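Long-range contacts in putative NADP oxidoreductase BF3122 (Bacteroides fragilis, PDB 3D1L), which is a putative NADP-dependent oxidoreductase that probably binds a nicotinamide dinucleotide in a Rossmann-type domain: residues 69-74 with 95-100; 12-17 with 35-40; 134-139 with 159-164; 117-122 with 140-145. All blocks are in the same frame, centred on the assembly; numbering follows the deposited sequence. Where two conformers were deposited one is given.

Contact 1. Residues 69-74 with 95-100; sequences AKLYIV and EALMVH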
loop_
_atom_site.group_PDB
_atom_site.type_symbol
_atom_site.label_atom_id
_atom_site.label_comp_id
_atom_site.label_asym_id
_atom_site.label_seq_id
_atom_site.Cartn_x
_atom_site.Cartn_y
_atom_site.Cartn_z
ATOM N N ALA B 69 -22.168 -34.025 -0.203
ATOM C CA ALA B 69 -22.246 -32.703 0.393
ATOM C C ALA B 69 -23.410 -31.882 -0.161
ATOM O O ALA B 69 -23.928 -32.153 -1.259
ATOM C CB ALA B 69 -20.911 -31.955 0.192
ATOM N N LYS B 70 -23.770 -30.853 0.591
ATOM C CA LYS B 70 -24.863 -29.946 0.270
ATOM C C LYS B 70 -24.384 -28.735 -0.523
ATOM O O LYS B 70 -25.119 -28.174 -1.343
ATOM C CB LYS B 70 -25.536 -29.514 1.592
ATOM C CG LYS B 70 -26.542 -28.386 1.511
ATOM C CD LYS B 70 -27.787 -28.707 0.718
ATOM C CE LYS B 70 -28.485 -27.378 0.376
ATOM N NZ LYS B 70 -29.733 -27.480 -0.434
ATOM N N LEU B 71 -23.141 -28.333 -0.290
ATOM C CA LEU B 71 -22.607 -27.154 -0.933
ATOM C C LEU B 71 -21.216 -27.418 -1.488
ATOM O O LEU B 71 -20.329 -27.890 -0.771
ATOM C CB LEU B 71 -22.588 -25.963 0.046
ATOM C CG LEU B 71 -22.053 -24.636 -0.514
ATOM C CD1 LEU B 71 -23.006 -24.102 -1.582
ATOM C CD2 LEU B 71 -21.867 -23.588 0.595
ATOM N N TYR B 72 -21.057 -27.101 -2.770
ATOM C CA TYR B 72 -19.810 -27.209 -3.475
ATOM C C TYR B 72 -19.351 -25.811 -3.889
ATOM O O TYR B 72 -20.008 -25.142 -4.701
ATOM C CB TYR B 72 -19.991 -28.111 -4.691
ATOM C CG TYR B 72 -20.256 -29.554 -4.295
ATOM C CD1 TYR B 72 -19.198 -30.458 -4.189
ATOM C CD2 TYR B 72 -21.554 -30.010 -4.010
ATOM C CE1 TYR B 72 -19.409 -31.779 -3.816
ATOM C CE2 TYR B 72 -21.777 -31.347 -3.648
ATOM C CZ TYR B 72 -20.691 -32.209 -3.549
ATOM O OH TYR B 72 -20.845 -33.501 -3.192
ATOM N N ILE B 73 -18.240 -25.369 -3.302
ATOM C CA ILE B 73 -17.694 -24.036 -3.573
ATOM C C ILE B 73 -16.555 -24.152 -4.565
ATOM O O ILE B 73 -15.515 -24.744 -4.263
ATOM C CB ILE B 73 -17.208 -23.320 -2.304
ATOM C CG1 ILE B 73 -18.340 -23.240 -1.257
ATOM C CG2 ILE B 73 -16.649 -21.897 -2.699
ATOM C CD1 ILE B 73 -17.916 -22.705 0.090
ATOM N N VAL B 74 -16.783 -23.622 -5.760
ATOM C CA VAL B 74 -15.872 -23.807 -6.866
ATOM C C VAL B 74 -15.090 -22.518 -7.087
ATOM O O VAL B 74 -15.658 -21.457 -7.350
ATOM C CB VAL B 74 -16.626 -24.288 -8.135
ATOM C CG1 VAL B 74 -15.675 -24.573 -9.269
ATOM C CG2 VAL B 74 -17.514 -25.529 -7.802
ATOM N N GLU B 95 -30.535 -31.801 -4.373
ATOM C CA GLU B 95 -30.542 -30.517 -3.631
ATOM C C GLU B 95 -29.170 -29.873 -3.392
ATOM O O GLU B 95 -29.105 -28.812 -2.782
ATOM C CB GLU B 95 -31.233 -30.695 -2.277
ATOM C CG GLU B 95 -30.411 -31.533 -1.321
ATOM C CD GLU B 95 -31.109 -31.786 -0.002
ATOM O OE1 GLU B 95 -31.523 -32.943 0.208
ATOM O OE2 GLU B 95 -31.230 -30.829 0.813
ATOM N N ALA B 96 -28.080 -30.525 -3.797
ATOM C CA ALA B 96 -26.746 -29.908 -3.650
ATOM C C ALA B 96 -26.690 -28.575 -4.390
ATOM O O ALA B 96 -27.273 -28.423 -5.463
ATOM C CB ALA B 96 -25.658 -30.832 -4.152
ATOM N N LEU B 97 -26.014 -27.603 -3.797
ATOM C CA LEU B 97 -25.876 -26.298 -4.421
ATOM C C LEU B 97 -24.461 -26.139 -4.981
ATOM O O LEU B 97 -23.484 -26.313 -4.236
ATOM C CB LEU B 97 -26.244 -25.236 -3.365
ATOM C CG LEU B 97 -26.397 -23.731 -3.560
ATOM C CD1 LEU B 97 -26.933 -23.367 -4.927
ATOM C CD2 LEU B 97 -27.287 -23.103 -2.452
HETATM N N MSE B 98 -24.333 -25.881 -6.285
HETATM C CA MSE B 98 -23.000 -25.543 -6.860
HETATM C C MSE B 98 -22.880 -24.055 -7.043
HETATM O O MSE B 98 -23.681 -23.430 -7.756
HETATM C CB MSE B 98 -22.652 -26.188 -8.215
HETATM C CG MSE B 98 -23.552 -27.242 -8.748
HETATM SE SE MSE B 98 -23.786 -28.754 -7.590
HETATM C CE MSE B 98 -21.915 -29.183 -7.409
ATOM N N VAL B 99 -21.870 -23.495 -6.401
ATOM C CA VAL B 99 -21.569 -22.080 -6.536
ATOM C C VAL B 99 -20.134 -21.872 -6.994
ATOM O O VAL B 99 -19.254 -22.701 -6.751
ATOM C CB VAL B 99 -21.859 -21.286 -5.216
ATOM C CG1 VAL B 99 -23.291 -21.531 -4.749
ATOM C CG2 VAL B 99 -20.850 -21.624 -4.108
ATOM N N HIS B 100 -19.904 -20.769 -7.694
ATOM C CA HIS B 100 -18.537 -20.341 -7.931
ATOM C C HIS B 100 -18.292 -19.020 -7.233
ATOM O O HIS B 100 -19.223 -18.400 -6.732
ATOM C CB HIS B 100 -18.201 -20.307 -9.409
ATOM C CG HIS B 100 -18.928 -19.263 -10.176
ATOM N ND1 HIS B 100 -18.605 -17.921 -10.095
ATOM C CD2 HIS B 100 -19.947 -19.354 -11.064
ATOM C CE1 HIS B 100 -19.389 -17.234 -10.910
ATOM N NE2 HIS B 100 -20.214 -18.077 -11.504
#
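Tyr-72 and Met-98, the latter a selenomethionine, stand side by side on one face of two neighbouring parallel strands. The Met-98 chain folds back at chi2 and chi3, which brings CE to the root of the tyrosine, 3.5 Å from Tyr-72 CB. Its selenium lies 5.4 Å from the centroid of the Tyr-72 ring and 51° off the normal, an oblique Met-aromatic contact. Ala-96 CB sits at the edge of the same ring, near its plane, against Tyr-72 CE2, while the phenol OH is hydrogen-bonded to Asn-66 O. On the opposite face Leu-71 and Leu-97 also point the same way. Leu-71 holds CG anti to the backbone N (chi1 -179°); from there CD1 lies 3.9 Å from Leu-97 CB and 4.1 Å from Val-99 CG1, and helix 146-157 covers this leucine-valine face. Four backbone bonds join the strands; three are nearly straight, and the last, Val-74 N to Val-99 O, is bent at 153°. At the start of the ladder, Lys-70 and Glu-95 cross at about a right angle: Lys-70 NZ donates to Glu-95 O at 2.8 Å, and its salt bridge to Glu-95 OE2 is long, at 3.9 Å. Lys-70 also makes a cation-pi contact with Phe-151. The chemistry is therefore divided between a buried apolar ladder and a charged end, where the ammonium probably relies more on the backbone carbonyl than on the carboxylate.

Contact 2. Residues 12-17 with 35-40; sequences PIVLIG and RIVQVY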
loop_
_atom_site.group_PDB
_atom_site.type_symbol
_atom_site.label_atom_id
_atom_site.label_comp_id
_atom_site.label_asym_id
_atom_site.label_seq_id
_atom_site.Cartn_x
_atom_site.Cartn_y
_atom_site.Cartn_z
ATOM N N PRO B 12 -22.691 -29.889 5.134
ATOM C CA PRO B 12 -21.378 -30.367 4.674
ATOM C C PRO B 12 -20.962 -29.641 3.407
ATOM O O PRO B 12 -21.725 -29.567 2.443
ATOM C CB PRO B 12 -21.599 -31.871 4.415
ATOM C CG PRO B 12 -23.074 -32.021 4.139
ATOM C CD PRO B 12 -23.778 -30.858 4.847
ATOM N N ILE B 13 -19.753 -29.115 3.428
ATOM C CA ILE B 13 -19.244 -28.283 2.342
ATOM C C ILE B 13 -18.021 -28.941 1.681
ATOM O O ILE B 13 -17.143 -29.438 2.379
ATOM C CB ILE B 13 -18.853 -26.868 2.883
ATOM C CG1 ILE B 13 -20.056 -26.215 3.611
ATOM C CG2 ILE B 13 -18.280 -26.001 1.763
ATOM C CD1 ILE B 13 -19.743 -24.928 4.335
ATOM N N VAL B 14 -17.978 -28.925 0.344
ATOM C CA VAL B 14 -16.761 -29.306 -0.432
ATOM C C VAL B 14 -16.180 -28.074 -1.155
ATOM O O VAL B 14 -16.929 -27.240 -1.707
ATOM C CB VAL B 14 -17.080 -30.444 -1.422
ATOM C CG1 VAL B 14 -15.899 -30.744 -2.373
ATOM C CG2 VAL B 14 -17.503 -31.721 -0.662
ATOM N N LEU B 15 -14.851 -27.932 -1.121
ATOM C CA LEU B 15 -14.190 -26.884 -1.902
ATOM C C LEU B 15 -13.530 -27.495 -3.093
ATOM O O LEU B 15 -12.733 -28.436 -2.946
ATOM C CB LEU B 15 -13.149 -26.128 -1.069
ATOM C CG LEU B 15 -13.435 -25.693 0.383
ATOM C CD1 LEU B 15 -12.397 -24.654 0.668
ATOM C CD2 LEU B 15 -14.786 -25.073 0.616
ATOM N N ILE B 16 -13.861 -26.973 -4.278
ATOM C CA ILE B 16 -13.246 -27.391 -5.527
ATOM C C ILE B 16 -12.327 -26.232 -5.895
ATOM O O ILE B 16 -12.776 -25.197 -6.440
ATOM C CB ILE B 16 -14.285 -27.700 -6.670
ATOM C CG1 ILE B 16 -15.345 -28.762 -6.283
ATOM C CG2 ILE B 16 -13.588 -28.116 -7.929
ATOM C CD1 ILE B 16 -14.814 -30.113 -5.821
ATOM N N GLY B 17 -11.051 -26.384 -5.566
ATOM C CA GLY B 17 -10.106 -25.282 -5.696
ATOM C C GLY B 17 -9.634 -24.832 -4.314
ATOM O O GLY B 17 -10.438 -24.716 -3.377
ATOM N N ARG B 35 -18.680 -27.493 8.563
ATOM C CA ARG B 35 -18.030 -28.753 8.274
ATOM C C ARG B 35 -17.537 -28.794 6.823
ATOM O O ARG B 35 -18.315 -28.919 5.885
ATOM C CB ARG B 35 -18.994 -29.905 8.557
ATOM C CG ARG B 35 -18.397 -31.288 8.366
ATOM C CD ARG B 35 -19.280 -32.345 9.059
ATOM N NE ARG B 35 -19.380 -33.598 8.296
ATOM C CZ ARG B 35 -20.515 -34.104 7.798
ATOM N NH1 ARG B 35 -21.681 -33.488 7.976
ATOM N NH2 ARG B 35 -20.487 -35.247 7.120
ATOM N N ILE B 36 -16.229 -28.669 6.663
ATOM C CA ILE B 36 -15.606 -28.804 5.359
ATOM C C ILE B 36 -15.168 -30.255 5.249
ATOM O O ILE B 36 -14.240 -30.673 5.941
ATOM C CB ILE B 36 -14.429 -27.790 5.195
ATOM C CG1 ILE B 36 -14.997 -26.363 5.206
ATOM C CG2 ILE B 36 -13.707 -28.021 3.895
ATOM C CD1 ILE B 36 -14.335 -25.491 6.173
ATOM N N VAL B 37 -15.838 -31.027 4.395
ATOM C CA VAL B 37 -15.579 -32.462 4.384
ATOM C C VAL B 37 -14.319 -32.815 3.607
ATOM O O VAL B 37 -13.578 -33.727 4.015
ATOM C CB VAL B 37 -16.815 -33.315 3.960
ATOM C CG1 VAL B 37 -18.013 -32.974 4.851
ATOM C CG2 VAL B 37 -17.164 -33.092 2.519
ATOM N N GLN B 38 -14.070 -32.093 2.506
ATOM C CA GLN B 38 -12.845 -32.270 1.748
ATOM C C GLN B 38 -12.572 -31.137 0.791
ATOM O O GLN B 38 -13.444 -30.330 0.457
ATOM C CB GLN B 38 -12.802 -33.601 0.985
ATOM C CG GLN B 38 -13.656 -33.612 -0.216
ATOM C CD GLN B 38 -13.263 -34.611 -1.267
ATOM O OE1 GLN B 38 -13.744 -34.507 -2.371
ATOM N NE2 GLN B 38 -12.427 -35.588 -0.942
ATOM N N VAL B 39 -11.325 -31.100 0.355
ATOM C CA VAL B 39 -10.809 -30.064 -0.503
ATOM C C VAL B 39 -10.275 -30.777 -1.730
ATOM O O VAL B 39 -9.566 -31.776 -1.609
ATOM C CB VAL B 39 -9.629 -29.333 0.225
ATOM C CG1 VAL B 39 -8.842 -28.394 -0.719
ATOM C CG2 VAL B 39 -10.137 -28.586 1.468
ATOM N N TYR B 40 -10.605 -30.244 -2.909
ATOM C CA TYR B 40 -9.997 -30.664 -4.156
ATOM C C TYR B 40 -9.058 -29.560 -4.659
ATOM O O TYR B 40 -9.383 -28.365 -4.589
ATOM C CB TYR B 40 -11.061 -30.963 -5.225
ATOM C CG TYR B 40 -10.462 -30.941 -6.601
ATOM C CD1 TYR B 40 -9.906 -32.101 -7.156
ATOM C CD2 TYR B 40 -10.377 -29.741 -7.324
ATOM C CE1 TYR B 40 -9.323 -32.079 -8.401
ATOM C CE2 TYR B 40 -9.772 -29.701 -8.571
ATOM C CZ TYR B 40 -9.248 -30.876 -9.097
ATOM O OH TYR B 40 -8.669 -30.852 -10.336
#
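Val-14 and Val-37 meet through their CG2 methyls at 3.5 Å, a snug contact, closer than carbon atoms normally pack. Val-37 chi1 (-55°) puts CG1 anti to the carbonyl carbon, against Pro-12 CB, and CG2 therefore falls between the backbone N and the carbonyl carbon, against Val-14 CG2. The proline in turn places CB over one face of the Arg-35 guanidinium, offset toward the rim and 3.9 Å from Arg-35 NH1. Val-37 stands at a beta bulge. Ile-13 pairs with Ile-36, yet Leu-15 pairs with Val-39, so strand 35-40 spends one more residue than strand 12-16; Val-37 N donates to Ile-13 O at 2.9 Å, and Leu-15 N then reaches past Val-37 to Gln-38 O at 3.2 Å. Farther along, Tyr-40 holds CG anti to the backbone N (chi1 161°), and its CD2 lies 3.6 Å from Ile-16 CG2 as the two side chains cross obliquely. Gly-17 N comes to the edge of that ring and donates to Tyr-40 O at 2.8 Å. Leu-15 and Ile-36 face helix 20-31, and Gln-38 OE1 accepts from Asn-66 N. Strand 12-16, helix 20-31 and strand 35-40 form a beta-alpha-beta unit, and Gly-17 opens a GxGxxA sequence consistent with the dinucleotide-binding motif of Rossmann folds.

Contact 3. Residues 134-139 with 159-164; sequences FKEIPF and LSNRVY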
loop_
_atom_site.group_PDB
_atom_site.type_symbol
_atom_site.label_atom_id
_atom_site.label_comp_id
_atom_site.label_asym_id
_atom_site.label_seq_id
_atom_site.Cartn_x
_atom_site.Cartn_y
_atom_site.Cartn_z
ATOM N N PHE B 134 -13.169 -11.413 7.952
ATOM C CA PHE B 134 -14.380 -11.565 7.146
ATOM C C PHE B 134 -15.567 -10.678 7.536
ATOM O O PHE B 134 -16.413 -10.391 6.679
ATOM C CB PHE B 134 -14.801 -13.027 7.076
ATOM C CG PHE B 134 -14.288 -13.716 5.868
ATOM C CD1 PHE B 134 -12.948 -14.113 5.799
ATOM C CD2 PHE B 134 -15.121 -13.916 4.776
ATOM C CE1 PHE B 134 -12.464 -14.731 4.670
ATOM C CE2 PHE B 134 -14.648 -14.530 3.624
ATOM C CZ PHE B 134 -13.319 -14.936 3.567
ATOM N N LYS B 135 -15.622 -10.221 8.792
ATOM C CA LYS B 135 -16.744 -9.388 9.246
ATOM C C LYS B 135 -17.010 -8.188 8.335
ATOM O O LYS B 135 -18.174 -7.844 8.083
ATOM C CB LYS B 135 -16.610 -8.945 10.709
ATOM C CG LYS B 135 -16.761 -10.104 11.719
ATOM C CD LYS B 135 -18.209 -10.602 11.848
ATOM C CE LYS B 135 -18.275 -11.953 12.585
ATOM N NZ LYS B 135 -19.675 -12.420 12.809
ATOM N N GLU B 136 -15.957 -7.576 7.809
ATOM C CA GLU B 136 -16.181 -6.419 6.946
ATOM C C GLU B 136 -16.023 -6.624 5.425
ATOM O O GLU B 136 -15.988 -5.650 4.670
ATOM C CB GLU B 136 -15.415 -5.207 7.469
ATOM C CG GLU B 136 -16.108 -4.601 8.705
ATOM C CD GLU B 136 -17.506 -4.032 8.403
ATOM O OE1 GLU B 136 -17.583 -3.041 7.649
ATOM O OE2 GLU B 136 -18.521 -4.551 8.928
ATOM N N ILE B 137 -15.991 -7.880 4.996
ATOM C CA ILE B 137 -15.889 -8.221 3.580
ATOM C C ILE B 137 -17.249 -8.163 2.854
ATOM O O ILE B 137 -18.191 -8.880 3.212
ATOM C CB ILE B 137 -15.152 -9.595 3.343
ATOM C CG1 ILE B 137 -13.733 -9.534 3.953
ATOM C CG2 ILE B 137 -15.055 -9.893 1.855
ATOM C CD1 ILE B 137 -12.907 -10.828 3.840
ATOM N N PRO B 138 -17.363 -7.286 1.846
ATOM C CA PRO B 138 -18.563 -7.344 0.998
ATOM C C PRO B 138 -18.723 -8.737 0.351
ATOM O O PRO B 138 -17.822 -9.205 -0.364
ATOM C CB PRO B 138 -18.297 -6.283 -0.075
ATOM C CG PRO B 138 -17.222 -5.399 0.487
ATOM C CD PRO B 138 -16.422 -6.224 1.434
ATOM N N PHE B 139 -19.849 -9.390 0.624
ATOM C CA PHE B 139 -20.119 -10.729 0.120
ATOM C C PHE B 139 -21.336 -10.632 -0.814
ATOM O O PHE B 139 -22.432 -10.380 -0.345
ATOM C CB PHE B 139 -20.503 -11.602 1.307
ATOM C CG PHE B 139 -19.795 -12.898 1.390
ATOM C CD1 PHE B 139 -19.994 -13.889 0.444
ATOM C CD2 PHE B 139 -18.978 -13.162 2.475
ATOM C CE1 PHE B 139 -19.358 -15.104 0.571
ATOM C CE2 PHE B 139 -18.348 -14.376 2.617
ATOM C CZ PHE B 139 -18.526 -15.349 1.683
ATOM N N LEU B 159 -20.481 -15.006 8.530
ATOM C CA LEU B 159 -19.081 -14.608 8.330
ATOM C C LEU B 159 -18.883 -13.098 8.246
ATOM O O LEU B 159 -17.936 -12.565 8.830
ATOM C CB LEU B 159 -18.491 -15.269 7.079
ATOM C CG LEU B 159 -18.585 -16.785 6.865
ATOM C CD1 LEU B 159 -17.995 -17.156 5.506
ATOM C CD2 LEU B 159 -17.931 -17.616 7.991
ATOM N N SER B 160 -19.762 -12.445 7.484
ATOM C CA SER B 160 -19.671 -11.048 7.139
ATOM C C SER B 160 -20.933 -10.276 7.572
ATOM O O SER B 160 -22.060 -10.792 7.485
ATOM C CB SER B 160 -19.511 -10.925 5.623
ATOM O OG SER B 160 -19.646 -9.571 5.187
ATOM N N ASN B 161 -20.739 -9.038 8.015
ATOM C CA ASN B 161 -21.857 -8.107 8.235
ATOM C C ASN B 161 -22.267 -7.340 6.982
ATOM O O ASN B 161 -23.123 -6.464 7.064
ATOM C CB ASN B 161 -21.475 -7.067 9.285
ATOM C CG ASN B 161 -21.185 -7.678 10.632
ATOM O OD1 ASN B 161 -21.844 -8.627 11.053
ATOM N ND2 ASN B 161 -20.195 -7.119 11.332
ATOM N N ARG B 162 -21.620 -7.642 5.850
ATOM C CA ARG B 162 -21.879 -6.938 4.592
ATOM C C ARG B 162 -22.261 -7.906 3.481
ATOM O O ARG B 162 -21.519 -8.107 2.523
ATOM C CB ARG B 162 -20.675 -6.077 4.178
ATOM C CG ARG B 162 -20.656 -4.671 4.790
ATOM C CD ARG B 162 -19.592 -3.792 4.113
ATOM N NE ARG B 162 -19.814 -2.357 4.312
ATOM C CZ ARG B 162 -20.249 -1.513 3.377
ATOM N NH1 ARG B 162 -20.515 -1.936 2.145
ATOM N NH2 ARG B 162 -20.416 -0.231 3.675
ATOM N N VAL B 163 -23.435 -8.489 3.606
ATOM C CA VAL B 163 -23.909 -9.528 2.677
ATOM C C VAL B 163 -24.958 -8.916 1.752
ATOM O O VAL B 163 -25.947 -8.367 2.227
ATOM C CB VAL B 163 -24.481 -10.735 3.495
ATOM C CG1 VAL B 163 -25.166 -11.839 2.590
ATOM C CG2 VAL B 163 -23.360 -11.325 4.330
ATOM N N TYR B 164 -24.729 -8.973 0.445
ATOM C CA TYR B 164 -25.588 -8.260 -0.499
ATOM C C TYR B 164 -26.054 -9.181 -1.603
ATOM O O TYR B 164 -25.305 -10.063 -2.029
ATOM C CB TYR B 164 -24.848 -7.085 -1.139
ATOM C CG TYR B 164 -24.265 -6.107 -0.149
ATOM C CD1 TYR B 164 -25.087 -5.351 0.673
ATOM C CD2 TYR B 164 -22.880 -5.952 -0.027
ATOM C CE1 TYR B 164 -24.558 -4.461 1.581
ATOM C CE2 TYR B 164 -22.335 -5.052 0.885
ATOM C CZ TYR B 164 -23.183 -4.314 1.679
ATOM O OH TYR B 164 -22.667 -3.413 2.571
HETATM O O HOH W 1 -21.402 -11.420 10.867
#
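Phe-139 and Leu-159 form the close-packed side of this contact, their side chains crossing with Phe-139 CE2 4.0 Å from Leu-159 CD1. Ser-160 CB meets the edge of the same ring, and Phe-134 CD2 approaches Leu-159 CB. Ser-160 OG, anti to its backbone N (chi1 170°), accepts from Arg-162 N at 2.8 Å, an ST turn within its own segment, and donates across to Ile-137 O. Phe-139 N to Arg-162 O and Tyr-164 N to Phe-139 O then continue as a short parallel bridge. The outer side is looser: Asn-161 N still bonds to Lys-135 O, but the side chains are bridged by water or stand apart. A water links Lys-135 NZ with Asn-161 OD1, lying 2.8 Å from each, whereas Glu-136 OE1 stops 4.1 Å short of Arg-162 NE, too far for a salt bridge. Phe-139 and Leu-159 rest on Leu-25 of helix 20-31, and Val-163 on helix 146-157, while strand 163-165 borders strand 139-143 at one end of the sheet.

Contact 4. Residues 117-122 with 140-145; sequences YGVFYP and FIEASS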
loop_
_atom_site.group_PDB
_atom_site.type_symbol
_atom_site.label_atom_id
_atom_site.label_comp_id
_atom_site.label_asym_id
_atom_site.label_seq_id
_atom_site.Cartn_x
_atom_site.Cartn_y
_atom_site.Cartn_z
ATOM N N TYR B 117 -27.837 -23.772 -8.027
ATOM C CA TYR B 117 -26.563 -23.158 -8.369
ATOM C C TYR B 117 -26.598 -21.663 -8.040
ATOM O O TYR B 117 -27.673 -21.108 -7.793
ATOM C CB TYR B 117 -26.223 -23.397 -9.837
ATOM C CG TYR B 117 -27.213 -22.831 -10.826
ATOM C CD1 TYR B 117 -27.135 -21.496 -11.231
ATOM C CD2 TYR B 117 -28.205 -23.636 -11.384
ATOM C CE1 TYR B 117 -28.044 -20.962 -12.141
ATOM C CE2 TYR B 117 -29.121 -23.125 -12.317
ATOM C CZ TYR B 117 -29.033 -21.787 -12.682
ATOM O OH TYR B 117 -29.919 -21.260 -13.593
ATOM N N GLY B 118 -25.439 -21.023 -8.042
ATOM C CA GLY B 118 -25.351 -19.631 -7.630
ATOM C C GLY B 118 -23.935 -19.125 -7.619
ATOM O O GLY B 118 -23.020 -19.812 -8.060
ATOM N N VAL B 119 -23.771 -17.893 -7.145
ATOM C CA VAL B 119 -22.477 -17.242 -7.054
ATOM C C VAL B 119 -22.351 -16.803 -5.609
ATOM O O VAL B 119 -23.291 -16.275 -5.036
ATOM C CB VAL B 119 -22.388 -16.023 -8.007
ATOM C CG1 VAL B 119 -21.043 -15.298 -7.863
ATOM C CG2 VAL B 119 -22.600 -16.461 -9.440
ATOM N N PHE B 120 -21.195 -17.058 -5.024
ATOM C CA PHE B 120 -20.923 -16.833 -3.611
ATOM C C PHE B 120 -19.614 -16.031 -3.592
ATOM O O PHE B 120 -18.539 -16.619 -3.451
ATOM C CB PHE B 120 -20.718 -18.202 -2.977
ATOM C CG PHE B 120 -20.824 -18.242 -1.482
ATOM C CD1 PHE B 120 -21.996 -17.875 -0.827
ATOM C CD2 PHE B 120 -19.778 -18.752 -0.735
ATOM C CE1 PHE B 120 -22.100 -17.952 0.551
ATOM C CE2 PHE B 120 -19.871 -18.853 0.662
ATOM C CZ PHE B 120 -21.041 -18.456 1.307
ATOM N N TYR B 121 -19.708 -14.703 -3.764
ATOM C CA TYR B 121 -18.533 -13.855 -4.088
ATOM C C TYR B 121 -18.068 -12.920 -2.947
ATOM O O TYR B 121 -18.642 -11.865 -2.758
ATOM C CB TYR B 121 -18.847 -13.006 -5.331
ATOM C CG TYR B 121 -17.756 -12.025 -5.763
ATOM C CD1 TYR B 121 -16.430 -12.450 -6.009
ATOM C CD2 TYR B 121 -18.074 -10.692 -6.024
ATOM C CE1 TYR B 121 -15.453 -11.546 -6.424
ATOM C CE2 TYR B 121 -17.120 -9.790 -6.461
ATOM C CZ TYR B 121 -15.823 -10.210 -6.656
ATOM O OH TYR B 121 -14.917 -9.281 -7.092
ATOM N N PRO B 122 -17.064 -13.329 -2.163
ATOM C CA PRO B 122 -16.497 -12.380 -1.204
ATOM C C PRO B 122 -15.421 -11.523 -1.876
ATOM O O PRO B 122 -14.444 -12.065 -2.370
ATOM C CB PRO B 122 -15.887 -13.282 -0.125
ATOM C CG PRO B 122 -15.526 -14.575 -0.839
ATOM C CD PRO B 122 -16.437 -14.668 -2.076
ATOM N N PHE B 140 -21.154 -10.850 -2.115
ATOM C CA PHE B 140 -22.254 -10.775 -3.083
ATOM C C PHE B 140 -22.790 -12.131 -3.481
ATOM O O PHE B 140 -22.009 -13.061 -3.775
ATOM C CB PHE B 140 -21.822 -9.985 -4.303
ATOM C CG PHE B 140 -21.241 -8.661 -3.943
ATOM C CD1 PHE B 140 -22.070 -7.556 -3.758
ATOM C CD2 PHE B 140 -19.871 -8.527 -3.724
ATOM C CE1 PHE B 140 -21.546 -6.338 -3.400
ATOM C CE2 PHE B 140 -19.350 -7.318 -3.357
ATOM C CZ PHE B 140 -20.186 -6.220 -3.199
ATOM N N ILE B 141 -24.127 -12.232 -3.466
ATOM C CA ILE B 141 -24.841 -13.510 -3.596
ATOM C C ILE B 141 -25.820 -13.428 -4.741
ATOM O O ILE B 141 -26.565 -12.448 -4.879
ATOM C CB ILE B 141 -25.645 -13.872 -2.308
ATOM C CG1 ILE B 141 -24.742 -14.023 -1.065
ATOM C CG2 ILE B 141 -26.557 -15.138 -2.516
ATOM C CD1 ILE B 141 -23.499 -14.764 -1.241
ATOM N N GLU B 142 -25.790 -14.464 -5.565
ATOM C CA GLU B 142 -26.785 -14.703 -6.604
ATOM C C GLU B 142 -27.078 -16.209 -6.525
ATOM O O GLU B 142 -26.183 -16.986 -6.168
ATOM C CB GLU B 142 -26.184 -14.333 -7.968
ATOM C CG GLU B 142 -27.162 -13.753 -8.976
ATOM C CD GLU B 142 -26.522 -13.580 -10.342
ATOM O OE1 GLU B 142 -25.291 -13.772 -10.440
ATOM O OE2 GLU B 142 -27.238 -13.248 -11.317
ATOM N N ALA B 143 -28.323 -16.621 -6.788
ATOM C CA ALA B 143 -28.657 -18.049 -6.876
ATOM C C ALA B 143 -29.835 -18.321 -7.815
ATOM O O ALA B 143 -30.585 -17.413 -8.157
ATOM C CB ALA B 143 -28.910 -18.646 -5.501
ATOM N N SER B 144 -29.967 -19.583 -8.223
ATOM C CA SER B 144 -31.025 -20.063 -9.135
ATOM C C SER B 144 -32.452 -19.965 -8.596
ATOM O O SER B 144 -33.405 -20.076 -9.360
ATOM C CB SER B 144 -30.765 -21.514 -9.506
ATOM O OG SER B 144 -30.616 -22.272 -8.315
ATOM N N SER B 145 -32.603 -19.782 -7.288
ATOM C CA SER B 145 -33.911 -19.524 -6.692
ATOM C C SER B 145 -33.756 -18.713 -5.420
ATOM O O SER B 145 -32.669 -18.648 -4.840
ATOM C CB SER B 145 -34.625 -20.841 -6.370
ATOM O OG SER B 145 -33.926 -21.542 -5.360
#
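Strands 117-122 and 140-143 run antiparallel at 177°, and Val-119 with Glu-142 and Tyr-121 with Phe-140 form the hydrogen-bonded pairs. At the non-hydrogen-bonded pair between them, Phe-120 CD1 packs 3.5 Å from Ile-141 CD1. Gly-118, lacking a side chain, brings its CA within 3.7 Å of Ala-143 CA. On the other face Tyr-121 and Phe-140 point the same way, their CD2 atoms 3.6 Å apart. Just past the end of strand 140-143, beside the start of strand 117-122, Ser-144 sets CB over the centre of the Tyr-117 ring, a CH-pi contact 3.6 Å from the centroid, while Ser-144 OG accepts from Tyr-117 N at 3.2 Å. Glu-142 reaches out to Arg-171 and Ser-168. Past Ser-144 the chain enters helix 146-157, with Ser-145 as N-cap. Tyr-121 packs on His-175, a residue of the bound 2-mercapto-propion aldehyde pocket, and its side chain is about 5 Å from that ligand. The pair supplies the antiparallel step in the otherwise parallel Rossmann-like sheet.

How the contacts relate
All four contacts reach one mixed sheet. Contacts 2 and 1, centres 9 Å apart, are neighbours through strands 12-16 and 71-74, and each closes a beta-alpha-beta unit of the part that resembles F420-dependent NADP oxidoreductases and probably binds the dinucleotide. Contact 4 continues the sheet from contact 1, their centres 10 Å apart, where strand 97-100 borders strand 117-122. The centre of contact 3 is 14 Å from that of contact 4, and strand 163-165 is outermost within the chain. Along the chain contact 2 closes before contact 1 opens, and contact 1 before contacts 4 and 3, whose segments alternate. The sheet thus runs from the probable dinucleotide-binding half toward the ligand pocket and the second subunit.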